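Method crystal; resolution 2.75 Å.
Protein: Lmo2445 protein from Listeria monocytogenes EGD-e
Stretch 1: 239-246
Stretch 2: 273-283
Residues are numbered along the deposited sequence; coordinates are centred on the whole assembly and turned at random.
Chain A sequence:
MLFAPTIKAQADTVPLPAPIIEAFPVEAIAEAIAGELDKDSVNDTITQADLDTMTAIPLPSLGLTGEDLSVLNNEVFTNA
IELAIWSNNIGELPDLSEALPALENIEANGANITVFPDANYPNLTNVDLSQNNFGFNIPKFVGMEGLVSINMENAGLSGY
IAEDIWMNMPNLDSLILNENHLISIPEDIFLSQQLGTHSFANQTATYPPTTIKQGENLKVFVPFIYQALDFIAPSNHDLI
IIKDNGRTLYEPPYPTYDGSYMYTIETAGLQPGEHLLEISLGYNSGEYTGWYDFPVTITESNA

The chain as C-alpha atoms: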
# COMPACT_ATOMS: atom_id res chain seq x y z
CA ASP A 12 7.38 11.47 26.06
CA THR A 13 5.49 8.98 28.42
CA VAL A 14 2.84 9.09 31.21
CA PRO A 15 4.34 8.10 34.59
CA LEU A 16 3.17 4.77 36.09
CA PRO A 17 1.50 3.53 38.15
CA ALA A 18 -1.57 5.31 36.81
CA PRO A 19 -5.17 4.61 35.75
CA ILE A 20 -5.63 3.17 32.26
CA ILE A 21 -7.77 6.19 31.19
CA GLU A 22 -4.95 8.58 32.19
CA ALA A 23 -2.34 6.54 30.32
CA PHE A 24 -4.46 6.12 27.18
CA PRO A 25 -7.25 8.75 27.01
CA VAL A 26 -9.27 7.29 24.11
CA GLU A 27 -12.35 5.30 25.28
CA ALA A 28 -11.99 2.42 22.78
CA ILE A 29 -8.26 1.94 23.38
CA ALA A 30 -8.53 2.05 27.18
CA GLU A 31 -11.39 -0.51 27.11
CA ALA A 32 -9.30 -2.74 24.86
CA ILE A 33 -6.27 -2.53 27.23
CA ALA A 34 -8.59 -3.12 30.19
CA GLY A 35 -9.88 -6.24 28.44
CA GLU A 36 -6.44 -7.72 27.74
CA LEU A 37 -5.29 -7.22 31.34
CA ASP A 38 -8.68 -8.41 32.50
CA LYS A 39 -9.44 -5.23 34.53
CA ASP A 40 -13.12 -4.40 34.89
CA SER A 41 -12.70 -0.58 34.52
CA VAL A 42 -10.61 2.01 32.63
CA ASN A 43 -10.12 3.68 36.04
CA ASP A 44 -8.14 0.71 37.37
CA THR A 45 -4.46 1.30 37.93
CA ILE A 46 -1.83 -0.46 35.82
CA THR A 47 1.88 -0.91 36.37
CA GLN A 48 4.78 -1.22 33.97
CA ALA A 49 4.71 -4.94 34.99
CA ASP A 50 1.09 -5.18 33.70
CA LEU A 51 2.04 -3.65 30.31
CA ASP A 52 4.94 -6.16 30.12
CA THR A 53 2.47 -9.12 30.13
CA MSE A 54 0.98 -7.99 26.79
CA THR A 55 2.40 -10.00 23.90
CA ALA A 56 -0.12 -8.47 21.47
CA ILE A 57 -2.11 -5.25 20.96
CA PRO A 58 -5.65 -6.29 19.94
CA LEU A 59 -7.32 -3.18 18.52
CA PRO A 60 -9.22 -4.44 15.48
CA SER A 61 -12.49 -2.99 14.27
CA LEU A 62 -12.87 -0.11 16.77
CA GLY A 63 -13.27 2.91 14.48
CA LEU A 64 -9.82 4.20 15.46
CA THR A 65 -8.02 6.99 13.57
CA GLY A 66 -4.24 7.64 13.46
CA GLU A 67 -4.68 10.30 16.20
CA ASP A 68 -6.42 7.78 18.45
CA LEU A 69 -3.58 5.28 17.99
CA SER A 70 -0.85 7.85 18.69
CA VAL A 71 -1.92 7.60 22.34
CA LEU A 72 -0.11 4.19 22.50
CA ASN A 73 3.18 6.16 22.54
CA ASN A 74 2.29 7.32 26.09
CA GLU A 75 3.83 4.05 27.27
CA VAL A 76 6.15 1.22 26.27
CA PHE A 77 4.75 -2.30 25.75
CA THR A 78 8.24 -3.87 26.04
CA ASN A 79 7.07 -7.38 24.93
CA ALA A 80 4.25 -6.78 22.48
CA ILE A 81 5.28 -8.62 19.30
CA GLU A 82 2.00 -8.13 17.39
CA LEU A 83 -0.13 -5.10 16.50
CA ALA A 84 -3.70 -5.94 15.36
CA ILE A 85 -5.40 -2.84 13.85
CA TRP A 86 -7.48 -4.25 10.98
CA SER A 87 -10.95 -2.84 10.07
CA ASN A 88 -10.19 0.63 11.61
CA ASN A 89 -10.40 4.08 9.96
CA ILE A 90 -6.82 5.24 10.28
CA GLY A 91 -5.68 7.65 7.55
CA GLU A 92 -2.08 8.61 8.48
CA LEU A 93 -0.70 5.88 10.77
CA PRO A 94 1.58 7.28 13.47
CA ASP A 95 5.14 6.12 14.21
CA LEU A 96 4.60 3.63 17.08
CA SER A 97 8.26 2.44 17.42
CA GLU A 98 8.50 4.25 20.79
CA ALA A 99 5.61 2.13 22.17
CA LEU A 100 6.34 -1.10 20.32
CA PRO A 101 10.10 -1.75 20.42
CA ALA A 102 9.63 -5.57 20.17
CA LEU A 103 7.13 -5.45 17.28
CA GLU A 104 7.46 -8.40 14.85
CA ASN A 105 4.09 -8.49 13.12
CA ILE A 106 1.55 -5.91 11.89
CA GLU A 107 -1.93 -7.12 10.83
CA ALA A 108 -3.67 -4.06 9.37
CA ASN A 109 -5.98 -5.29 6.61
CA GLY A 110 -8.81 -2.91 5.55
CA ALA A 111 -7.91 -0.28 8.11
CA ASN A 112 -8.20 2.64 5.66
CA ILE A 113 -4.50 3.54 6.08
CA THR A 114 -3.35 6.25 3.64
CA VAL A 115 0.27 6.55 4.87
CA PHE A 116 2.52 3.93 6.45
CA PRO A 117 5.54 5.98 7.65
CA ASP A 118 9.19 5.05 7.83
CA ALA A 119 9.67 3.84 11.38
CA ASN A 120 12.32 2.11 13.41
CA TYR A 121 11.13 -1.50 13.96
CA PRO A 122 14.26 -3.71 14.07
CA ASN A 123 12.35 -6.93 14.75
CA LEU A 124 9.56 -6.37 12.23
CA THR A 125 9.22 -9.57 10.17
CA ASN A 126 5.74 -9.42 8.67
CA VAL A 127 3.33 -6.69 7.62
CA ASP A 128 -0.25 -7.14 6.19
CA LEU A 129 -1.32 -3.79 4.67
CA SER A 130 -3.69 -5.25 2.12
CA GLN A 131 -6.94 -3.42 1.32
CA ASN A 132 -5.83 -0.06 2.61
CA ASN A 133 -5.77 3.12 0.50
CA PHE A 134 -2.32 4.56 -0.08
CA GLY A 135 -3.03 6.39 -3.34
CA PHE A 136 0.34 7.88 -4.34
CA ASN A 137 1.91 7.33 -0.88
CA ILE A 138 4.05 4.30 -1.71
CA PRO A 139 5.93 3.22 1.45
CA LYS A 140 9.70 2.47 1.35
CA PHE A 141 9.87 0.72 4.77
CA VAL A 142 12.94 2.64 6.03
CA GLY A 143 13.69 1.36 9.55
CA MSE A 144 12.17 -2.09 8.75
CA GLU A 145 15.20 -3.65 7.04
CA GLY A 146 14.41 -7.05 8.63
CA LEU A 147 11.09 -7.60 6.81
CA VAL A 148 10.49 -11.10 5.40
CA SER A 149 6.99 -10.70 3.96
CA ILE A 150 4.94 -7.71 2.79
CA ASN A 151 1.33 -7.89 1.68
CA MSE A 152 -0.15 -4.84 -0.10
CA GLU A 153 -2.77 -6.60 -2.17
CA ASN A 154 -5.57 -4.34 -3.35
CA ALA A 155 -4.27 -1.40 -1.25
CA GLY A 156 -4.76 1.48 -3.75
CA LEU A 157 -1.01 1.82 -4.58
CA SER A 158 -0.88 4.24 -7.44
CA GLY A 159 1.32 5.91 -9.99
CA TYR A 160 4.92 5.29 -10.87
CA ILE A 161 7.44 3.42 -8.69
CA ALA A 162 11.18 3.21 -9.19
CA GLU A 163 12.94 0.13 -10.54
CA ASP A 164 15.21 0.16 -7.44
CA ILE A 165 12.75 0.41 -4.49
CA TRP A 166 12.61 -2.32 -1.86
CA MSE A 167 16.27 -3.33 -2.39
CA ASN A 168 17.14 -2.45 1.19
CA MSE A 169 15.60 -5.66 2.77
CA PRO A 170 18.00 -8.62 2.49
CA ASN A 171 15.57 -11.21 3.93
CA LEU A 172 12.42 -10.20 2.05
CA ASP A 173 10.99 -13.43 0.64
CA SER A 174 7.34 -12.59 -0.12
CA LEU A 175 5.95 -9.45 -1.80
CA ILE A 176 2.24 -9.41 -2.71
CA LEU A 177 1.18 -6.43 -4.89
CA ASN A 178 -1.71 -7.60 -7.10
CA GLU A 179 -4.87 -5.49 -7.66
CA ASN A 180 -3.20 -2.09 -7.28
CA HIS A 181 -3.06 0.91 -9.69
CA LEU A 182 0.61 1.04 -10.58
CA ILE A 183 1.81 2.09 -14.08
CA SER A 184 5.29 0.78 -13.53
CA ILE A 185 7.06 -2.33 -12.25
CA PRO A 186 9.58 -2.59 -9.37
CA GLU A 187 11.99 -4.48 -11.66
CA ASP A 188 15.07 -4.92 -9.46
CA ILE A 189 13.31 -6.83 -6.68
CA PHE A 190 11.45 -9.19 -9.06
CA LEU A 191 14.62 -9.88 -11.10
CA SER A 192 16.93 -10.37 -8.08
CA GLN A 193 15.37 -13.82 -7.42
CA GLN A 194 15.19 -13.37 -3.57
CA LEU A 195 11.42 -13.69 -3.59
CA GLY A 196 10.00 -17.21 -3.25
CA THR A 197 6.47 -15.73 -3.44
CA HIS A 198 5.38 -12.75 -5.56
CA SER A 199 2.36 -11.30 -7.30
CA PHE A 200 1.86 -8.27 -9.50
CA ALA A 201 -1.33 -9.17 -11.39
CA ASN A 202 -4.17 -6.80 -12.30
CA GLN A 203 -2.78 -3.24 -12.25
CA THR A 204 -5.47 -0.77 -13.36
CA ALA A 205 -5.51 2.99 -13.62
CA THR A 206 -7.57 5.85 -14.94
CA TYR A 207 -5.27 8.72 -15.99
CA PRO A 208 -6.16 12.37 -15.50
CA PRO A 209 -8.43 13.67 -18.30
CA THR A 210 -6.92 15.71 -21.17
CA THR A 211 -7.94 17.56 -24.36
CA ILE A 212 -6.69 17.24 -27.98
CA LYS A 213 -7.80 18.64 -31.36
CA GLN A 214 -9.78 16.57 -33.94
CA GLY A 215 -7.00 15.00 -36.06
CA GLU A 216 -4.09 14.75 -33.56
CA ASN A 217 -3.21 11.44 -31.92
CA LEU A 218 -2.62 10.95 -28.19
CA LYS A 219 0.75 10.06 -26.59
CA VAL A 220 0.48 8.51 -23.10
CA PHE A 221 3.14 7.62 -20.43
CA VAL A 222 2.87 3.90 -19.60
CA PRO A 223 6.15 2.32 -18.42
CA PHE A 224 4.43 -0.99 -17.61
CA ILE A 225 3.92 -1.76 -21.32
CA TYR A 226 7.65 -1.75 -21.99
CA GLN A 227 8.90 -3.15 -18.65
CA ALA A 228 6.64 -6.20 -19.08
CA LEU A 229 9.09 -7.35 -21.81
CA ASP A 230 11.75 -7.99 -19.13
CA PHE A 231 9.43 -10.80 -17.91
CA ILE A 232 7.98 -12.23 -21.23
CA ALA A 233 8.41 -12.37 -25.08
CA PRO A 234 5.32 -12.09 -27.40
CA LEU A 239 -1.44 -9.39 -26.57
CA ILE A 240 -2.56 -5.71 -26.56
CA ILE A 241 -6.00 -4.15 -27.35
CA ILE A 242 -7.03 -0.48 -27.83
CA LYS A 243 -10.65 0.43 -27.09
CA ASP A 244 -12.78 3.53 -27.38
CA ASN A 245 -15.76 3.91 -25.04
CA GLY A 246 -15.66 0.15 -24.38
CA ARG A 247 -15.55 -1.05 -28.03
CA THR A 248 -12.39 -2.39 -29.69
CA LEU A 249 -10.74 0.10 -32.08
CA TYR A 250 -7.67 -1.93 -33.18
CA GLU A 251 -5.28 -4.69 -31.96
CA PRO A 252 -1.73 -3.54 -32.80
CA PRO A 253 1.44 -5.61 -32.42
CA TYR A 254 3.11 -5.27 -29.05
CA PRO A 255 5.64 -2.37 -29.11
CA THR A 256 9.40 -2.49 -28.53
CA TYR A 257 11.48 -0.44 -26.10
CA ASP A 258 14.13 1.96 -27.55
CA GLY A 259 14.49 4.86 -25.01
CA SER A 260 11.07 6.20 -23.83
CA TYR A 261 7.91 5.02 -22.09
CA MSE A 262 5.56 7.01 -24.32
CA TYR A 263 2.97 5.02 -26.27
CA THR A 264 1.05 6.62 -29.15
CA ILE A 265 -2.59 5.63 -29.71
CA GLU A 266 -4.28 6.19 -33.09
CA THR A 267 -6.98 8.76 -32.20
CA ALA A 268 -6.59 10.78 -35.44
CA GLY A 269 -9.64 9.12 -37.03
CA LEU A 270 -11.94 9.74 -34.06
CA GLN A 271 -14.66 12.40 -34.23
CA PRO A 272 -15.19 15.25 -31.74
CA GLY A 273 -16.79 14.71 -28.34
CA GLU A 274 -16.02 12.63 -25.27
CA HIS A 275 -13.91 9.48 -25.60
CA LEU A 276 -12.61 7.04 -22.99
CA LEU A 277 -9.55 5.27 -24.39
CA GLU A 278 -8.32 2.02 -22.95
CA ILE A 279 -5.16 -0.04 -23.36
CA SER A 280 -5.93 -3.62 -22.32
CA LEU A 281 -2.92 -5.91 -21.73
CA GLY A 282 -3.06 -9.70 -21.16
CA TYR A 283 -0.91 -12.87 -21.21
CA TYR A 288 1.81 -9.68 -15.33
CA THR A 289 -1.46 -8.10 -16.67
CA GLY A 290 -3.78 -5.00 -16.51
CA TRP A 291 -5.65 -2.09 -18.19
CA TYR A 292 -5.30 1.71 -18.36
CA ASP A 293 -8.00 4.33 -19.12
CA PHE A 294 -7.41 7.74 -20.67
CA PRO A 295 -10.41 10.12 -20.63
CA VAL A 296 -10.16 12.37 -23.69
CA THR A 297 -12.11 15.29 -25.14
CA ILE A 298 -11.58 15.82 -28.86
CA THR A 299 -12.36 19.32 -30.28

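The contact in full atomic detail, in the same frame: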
# COMPACT_ATOMS: atom_id res chain seq x y z
N LEU A 239 -0.61 -10.16 -25.64
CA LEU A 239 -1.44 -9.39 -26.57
C LEU A 239 -1.83 -8.02 -26.00
O LEU A 239 -1.82 -7.82 -24.78
CB LEU A 239 -2.70 -10.17 -26.98
CG LEU A 239 -2.58 -11.46 -27.83
CD1 LEU A 239 -1.76 -12.57 -27.16
CD2 LEU A 239 -3.97 -11.99 -28.19
N ILE A 240 -2.16 -7.09 -26.90
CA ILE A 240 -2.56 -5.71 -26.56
C ILE A 240 -3.77 -5.24 -27.40
O ILE A 240 -3.80 -5.42 -28.61
CB ILE A 240 -1.37 -4.74 -26.65
CG1 ILE A 240 -1.83 -3.30 -26.45
CG2 ILE A 240 -0.69 -4.85 -28.01
CD1 ILE A 240 -0.69 -2.30 -26.36
N ILE A 241 -4.76 -4.63 -26.73
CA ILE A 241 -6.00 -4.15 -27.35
C ILE A 241 -6.22 -2.68 -27.01
O ILE A 241 -5.94 -2.26 -25.90
CB ILE A 241 -7.25 -4.96 -26.86
CG1 ILE A 241 -7.19 -6.46 -27.22
CG2 ILE A 241 -8.55 -4.37 -27.42
CD1 ILE A 241 -6.20 -7.29 -26.42
N ILE A 242 -6.72 -1.91 -27.98
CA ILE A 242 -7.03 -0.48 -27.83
C ILE A 242 -8.54 -0.33 -28.01
O ILE A 242 -9.08 -0.75 -29.03
CB ILE A 242 -6.23 0.42 -28.81
CG1 ILE A 242 -4.81 0.72 -28.28
CG2 ILE A 242 -6.86 1.80 -28.95
CD1 ILE A 242 -3.94 -0.49 -28.03
N LYS A 243 -9.21 0.26 -27.03
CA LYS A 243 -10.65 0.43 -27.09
C LYS A 243 -11.03 1.87 -26.94
O LYS A 243 -10.28 2.67 -26.39
CB LYS A 243 -11.33 -0.39 -26.01
CG LYS A 243 -10.94 -1.85 -26.08
CD LYS A 243 -11.80 -2.76 -25.23
CE LYS A 243 -11.64 -2.53 -23.76
NZ LYS A 243 -12.53 -3.50 -23.07
N ASP A 244 -12.23 2.19 -27.42
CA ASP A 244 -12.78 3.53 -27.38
C ASP A 244 -14.20 3.41 -26.86
O ASP A 244 -15.04 2.83 -27.52
CB ASP A 244 -12.76 4.11 -28.79
CG ASP A 244 -13.31 5.53 -28.85
OD1 ASP A 244 -13.15 6.28 -27.87
OD2 ASP A 244 -13.88 5.89 -29.91
N ASN A 245 -14.44 3.96 -25.68
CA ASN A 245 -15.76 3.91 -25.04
C ASN A 245 -16.26 2.46 -24.92
O ASN A 245 -17.43 2.17 -25.16
CB ASN A 245 -16.77 4.81 -25.77
CG ASN A 245 -16.43 6.29 -25.64
OD1 ASN A 245 -16.04 6.77 -24.57
ND2 ASN A 245 -16.62 7.04 -26.72
N GLY A 246 -15.34 1.57 -24.55
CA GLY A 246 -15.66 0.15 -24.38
C GLY A 246 -15.58 -0.77 -25.59
O GLY A 246 -15.52 -1.98 -25.40
N GLY A 273 -15.97 15.15 -29.46
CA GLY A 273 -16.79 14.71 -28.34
C GLY A 273 -15.95 14.00 -27.30
O GLY A 273 -14.71 14.02 -27.35
N GLU A 274 -16.64 13.36 -26.36
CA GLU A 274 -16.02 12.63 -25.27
C GLU A 274 -15.62 11.22 -25.69
O GLU A 274 -16.37 10.54 -26.38
CB GLU A 274 -16.98 12.57 -24.08
CG GLU A 274 -17.43 13.94 -23.57
CD GLU A 274 -16.28 14.78 -23.02
OE1 GLU A 274 -15.28 14.21 -22.53
OE2 GLU A 274 -16.40 16.02 -23.04
N HIS A 275 -14.43 10.80 -25.28
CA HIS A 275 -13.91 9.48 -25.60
C HIS A 275 -13.08 8.94 -24.43
O HIS A 275 -12.23 9.64 -23.89
CB HIS A 275 -13.03 9.52 -26.86
CG HIS A 275 -13.76 9.88 -28.12
ND1 HIS A 275 -14.44 8.94 -28.88
CD2 HIS A 275 -13.91 11.06 -28.76
CE1 HIS A 275 -14.98 9.54 -29.93
NE2 HIS A 275 -14.67 10.83 -29.88
N LEU A 276 -13.34 7.70 -24.05
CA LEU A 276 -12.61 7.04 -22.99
C LEU A 276 -11.77 5.98 -23.70
O LEU A 276 -12.30 5.00 -24.24
CB LEU A 276 -13.56 6.40 -21.98
CG LEU A 276 -12.91 5.68 -20.81
CD1 LEU A 276 -12.06 6.67 -20.01
CD2 LEU A 276 -13.95 5.00 -19.93
N LEU A 277 -10.46 6.19 -23.72
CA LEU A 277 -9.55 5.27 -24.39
C LEU A 277 -8.98 4.29 -23.40
O LEU A 277 -8.67 4.65 -22.27
CB LEU A 277 -8.46 6.06 -25.08
CG LEU A 277 -9.03 6.89 -26.24
CD1 LEU A 277 -8.10 8.02 -26.63
CD2 LEU A 277 -9.36 6.01 -27.42
N GLU A 278 -8.83 3.05 -23.82
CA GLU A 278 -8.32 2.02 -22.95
C GLU A 278 -7.30 1.13 -23.63
O GLU A 278 -7.48 0.73 -24.77
CB GLU A 278 -9.49 1.19 -22.42
CG GLU A 278 -9.11 -0.01 -21.56
CD GLU A 278 -10.31 -0.74 -20.97
OE1 GLU A 278 -11.26 -0.07 -20.50
OE2 GLU A 278 -10.29 -1.99 -20.97
N ILE A 279 -6.22 0.84 -22.92
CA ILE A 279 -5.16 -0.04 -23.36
C ILE A 279 -5.33 -1.25 -22.46
O ILE A 279 -5.14 -1.15 -21.26
CB ILE A 279 -3.76 0.57 -23.17
CG1 ILE A 279 -3.64 1.87 -23.97
CG2 ILE A 279 -2.69 -0.42 -23.63
CD1 ILE A 279 -2.32 2.60 -23.78
N SER A 280 -5.71 -2.38 -23.04
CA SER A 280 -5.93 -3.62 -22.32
C SER A 280 -4.79 -4.57 -22.64
O SER A 280 -4.58 -4.91 -23.80
CB SER A 280 -7.27 -4.21 -22.77
OG SER A 280 -7.48 -5.50 -22.23
N LEU A 281 -4.06 -5.00 -21.61
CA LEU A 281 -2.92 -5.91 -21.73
C LEU A 281 -3.31 -7.27 -21.17
O LEU A 281 -4.16 -7.33 -20.29
CB LEU A 281 -1.77 -5.35 -20.91
CG LEU A 281 -1.50 -3.87 -21.19
CD1 LEU A 281 -0.50 -3.29 -20.20
CD2 LEU A 281 -1.05 -3.66 -22.62
N GLY A 282 -2.71 -8.35 -21.65
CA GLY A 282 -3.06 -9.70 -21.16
C GLY A 282 -2.07 -10.75 -21.63
O GLY A 282 -1.49 -10.58 -22.70
N TYR A 283 -1.88 -11.82 -20.85
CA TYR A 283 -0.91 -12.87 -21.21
C TYR A 283 -1.33 -14.25 -20.71
O TYR A 283 -0.80 -15.26 -21.18
CB TYR A 283 0.47 -12.52 -20.63
CG TYR A 283 0.87 -11.05 -20.80
CD1 TYR A 283 1.45 -10.56 -21.97
CD2 TYR A 283 0.62 -10.15 -19.77
CE1 TYR A 283 1.78 -9.21 -22.10
CE2 TYR A 283 0.95 -8.80 -19.88
CZ TYR A 283 1.53 -8.32 -21.05
OH TYR A 283 1.85 -6.98 -21.14

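The two stretches are neighbouring strands of an antiparallel β-sheet, joined by a regular backbone ladder and finished at one end by polar side chains. The axes of strands 240-244 and 273-281 approach to 4.7 Å, and their N-to-C directions differ by 167°, which establishes the antiparallel sense.

The register follows from the hydrogen bonds. At the pair Ile 241 and Ser 280, Ile 241 N donates to Ser 280 O at 2.9 Å and Ser 280 N returns a bond to Ile 241 O at 2.9 Å. Lys 243 and Glu 278 repeat the pattern: Lys 243 N to Glu 278 O is 2.9 Å and Glu 278 N to Lys 243 O is 3.0 Å. The intervening pairs lack such bonds, but their CA atoms approach carbonyl oxygens, as in Ile 242 CA to Glu 278 O at 3.3 Å. Toward Gly 282 the ladder loosens: Leu 239 N to Gly 282 O is 3.1 Å, whereas the return bond from Gly 282 N to Leu 239 O, 3.3 Å at 140°, is weak.

Alternation sorts the side chains onto two faces. The buried side chains of Ile 240, Ile 242, Ile 279 and Leu 281 lie on one, which also takes in Asp 244; here Ile 240 CD1 lies 3.9 Å from Ile 279 CG2 and Ile 240 CG1 lies 3.9 Å from Leu 281 CD2. On the other, partly exposed face, opposite charges pair in a salt bridge, Lys 243 NZ to Glu 278 OE2 at 3.4 Å.

Next, Asn 245 substitutes its side chain for a backbone acceptor: Asn 245 N donates to Leu 276 O at 2.8 Å, and Leu 276 N donates to Asn 245 OD1 at 2.9 Å. Alongside, His 275 ND1 donates to Asp 244 OD1 at 3.1 Å, the carboxylate oxygen lying at the imidazole edge.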